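Local structure of binary enterotoxin of Clostridium perfringens component a (5H04) at residues Q26-N31 with T79-S84. The protein is the enzymatic component of a binary enterotoxin, an ADP-ribosyltransferase that binds NAD and probably transfers ADP-ribose to a target protein of the host cell. Sequence-based numbering, arbitrary orientation.
Sequences QVWLNN and TAVKKS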
loop_
_atom_site.group_PDB
_atom_site.type_symbol
_atom_site.label_atom_id
_atom_site.label_comp_id
_atom_site.label_asym_id
_atom_site.label_seq_id
_atom_site.Cartn_x
_atom_site.Cartn_y
_atom_site.Cartn_z
ATOM N N GLN A 26 3.164 30.967 -6.698
ATOM C CA GLN A 26 3.488 31.761 -7.877
ATOM C C GLN A 26 4.825 31.336 -8.465
ATOM O O GLN A 26 4.939 31.119 -9.677
ATOM C CB GLN A 26 3.502 33.249 -7.532
ATOM C CG GLN A 26 3.625 34.162 -8.752
ATOM C CD GLN A 26 2.418 34.075 -9.684
ATOM O OE1 GLN A 26 2.279 33.125 -10.464
ATOM N NE2 GLN A 26 1.534 35.073 -9.606
ATOM N N VAL A 27 5.850 31.219 -7.614
ATOM C CA VAL A 27 7.152 30.744 -8.073
ATOM C C VAL A 27 7.009 29.390 -8.754
ATOM O O VAL A 27 7.534 29.167 -9.854
ATOM C CB VAL A 27 8.141 30.676 -6.894
ATOM C CG1 VAL A 27 9.465 30.100 -7.356
ATOM C CG2 VAL A 27 8.331 32.056 -6.298
ATOM N N TRP A 28 6.273 28.476 -8.116
ATOM C CA TRP A 28 6.130 27.119 -8.638
ATOM C C TRP A 28 5.496 27.122 -10.025
ATOM O O TRP A 28 6.042 26.534 -10.967
ATOM C CB TRP A 28 5.307 26.283 -7.652
ATOM C CG TRP A 28 5.072 24.866 -8.059
ATOM C CD1 TRP A 28 6.019 23.920 -8.348
ATOM C CD2 TRP A 28 3.800 24.214 -8.189
ATOM N NE1 TRP A 28 5.410 22.727 -8.671
ATOM C CE2 TRP A 28 4.050 22.881 -8.579
ATOM C CE3 TRP A 28 2.475 24.633 -8.022
ATOM C CZ2 TRP A 28 3.024 21.963 -8.807
ATOM C CZ3 TRP A 28 1.451 23.715 -8.250
ATOM C CH2 TRP A 28 1.736 22.395 -8.633
ATOM N N LEU A 29 4.354 27.803 -10.174
ATOM C CA LEU A 29 3.635 27.784 -11.448
ATOM C C LEU A 29 4.503 28.288 -12.595
ATOM O O LEU A 29 4.417 27.776 -13.719
ATOM C CB LEU A 29 2.356 28.613 -11.343
ATOM C CG LEU A 29 1.275 27.960 -10.476
ATOM C CD1 LEU A 29 0.018 28.804 -10.425
ATOM C CD2 LEU A 29 0.978 26.559 -11.013
ATOM N N ASN A 30 5.347 29.289 -12.334
ATOM C CA ASN A 30 6.204 29.823 -13.387
ATOM C C ASN A 30 7.326 28.868 -13.763
ATOM O O ASN A 30 7.897 29.005 -14.850
ATOM C CB ASN A 30 6.793 31.166 -12.963
ATOM C CG ASN A 30 5.731 32.229 -12.771
ATOM O OD1 ASN A 30 4.661 32.179 -13.389
ATOM N ND2 ASN A 30 6.020 33.201 -11.909
ATOM N N ASN A 31 7.654 27.910 -12.898
ATOM C CA ASN A 31 8.679 26.917 -13.184
ATOM C C ASN A 31 8.127 25.691 -13.892
ATOM O O ASN A 31 8.905 24.818 -14.280
ATOM C CB ASN A 31 9.382 26.485 -11.892
ATOM C CG ASN A 31 10.264 27.579 -11.316
ATOM O OD1 ASN A 31 10.688 28.485 -12.032
ATOM N ND2 ASN A 31 10.550 27.494 -10.017
ATOM N N THR A 79 6.446 15.058 -11.749
ATOM C CA THR A 79 7.594 15.929 -11.973
ATOM C C THR A 79 7.280 17.360 -11.553
ATOM O O THR A 79 8.179 18.092 -11.122
ATOM C CB THR A 79 8.055 15.874 -13.433
ATOM O OG1 THR A 79 7.071 16.465 -14.288
ATOM C CG2 THR A 79 8.294 14.437 -13.862
ATOM N N ALA A 80 6.007 17.761 -11.628
ATOM C CA ALA A 80 5.629 19.110 -11.219
ATOM C C ALA A 80 5.828 19.314 -9.721
ATOM O O ALA A 80 6.450 20.292 -9.294
ATOM C CB ALA A 80 4.178 19.387 -11.611
ATOM N N VAL A 81 5.302 18.399 -8.900
ATOM C CA VAL A 81 5.380 18.623 -7.458
ATOM C C VAL A 81 6.817 18.509 -6.969
ATOM O O VAL A 81 7.183 19.149 -5.973
ATOM C CB VAL A 81 4.436 17.681 -6.686
ATOM C CG1 VAL A 81 2.976 17.994 -7.046
ATOM C CG2 VAL A 81 4.763 16.232 -6.976
ATOM N N LYS A 82 7.659 17.730 -7.665
ATOM C CA LYS A 82 9.064 17.616 -7.279
ATOM C C LYS A 82 9.834 18.918 -7.464
ATOM O O LYS A 82 10.979 19.002 -7.013
ATOM C CB LYS A 82 9.759 16.501 -8.060
ATOM C CG LYS A 82 9.428 15.088 -7.601
ATOM C CD LYS A 82 10.093 14.065 -8.519
ATOM C CE LYS A 82 9.894 12.635 -8.041
ATOM N NZ LYS A 82 8.506 12.131 -8.212
ATOM N N LYS A 83 9.246 19.924 -8.114
ATOM C CA LYS A 83 9.834 21.259 -8.186
ATOM C C LYS A 83 9.505 22.104 -6.969
ATOM O O LYS A 83 9.944 23.257 -6.896
ATOM C CB LYS A 83 9.361 21.982 -9.458
ATOM C CG LYS A 83 9.864 21.364 -10.757
ATOM C CD LYS A 83 9.216 21.997 -11.995
ATOM C CE LYS A 83 9.748 21.351 -13.272
ATOM N NZ LYS A 83 9.186 21.978 -14.506
ATOM N N SER A 84 8.750 21.568 -6.012
ATOM C CA SER A 84 8.280 22.329 -4.865
ATOM C C SER A 84 8.504 21.521 -3.583
ATOM O O SER A 84 7.582 21.193 -2.844
ATOM C CB SER A 84 6.806 22.692 -5.050
ATOM O OG SER A 84 6.287 23.400 -3.935
HETATM O O HOH W 1 9.078 25.902 -7.382
#
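W28 reaches across from segment 26-31 to A80 and V81 of helix 68-81 and to K83 and S84. Its CG lies anti to the backbone N (chi1 180°), which carries the indole across to the other segment. W28 NE1 donates a nearly straight hydrogen bond of 2.7 Å to A80 O, with an N-H...O angle of 170°. The oxygen lies almost in the indole plane, yet the N-H meets the carbonyl well above the carbonyl's own plane. K83 N also donates to A80 O, from the opposite face, so two donors grip this oxygen. S84 CB packs over one face of the five-membered ring of W28, a CH-pi contact with CB 4.0 Å from the ring centroid. K83 CB lies at the ring edge, 4.0 Å from W28 CD1. The benzene side of the indole meets apolar groups, with W28 CZ2 4.0 Å from A80 CB and 4.3 Å from V81 CG1.

At N31 the contact is polar and exposed. The extended K83 chain lets K83 NZ donate a hydrogen bond of 2.9 Å to N31 O. The same NZ forms a salt bridge with E36, which also accepts a hydrogen bond from T79. A water donates to K83 O at 2.8 Å and is held weakly by N31 ND2.

A type I turn runs from V81 to S84, and the contact joins it to helix 14-31 in the first ADP-ribosyltransferase-like region, away from the NADH pocket. I40 of helix 34-58 also touches W28 and A80, while A167 of strand 166-169 packs against W28, V81 and S84.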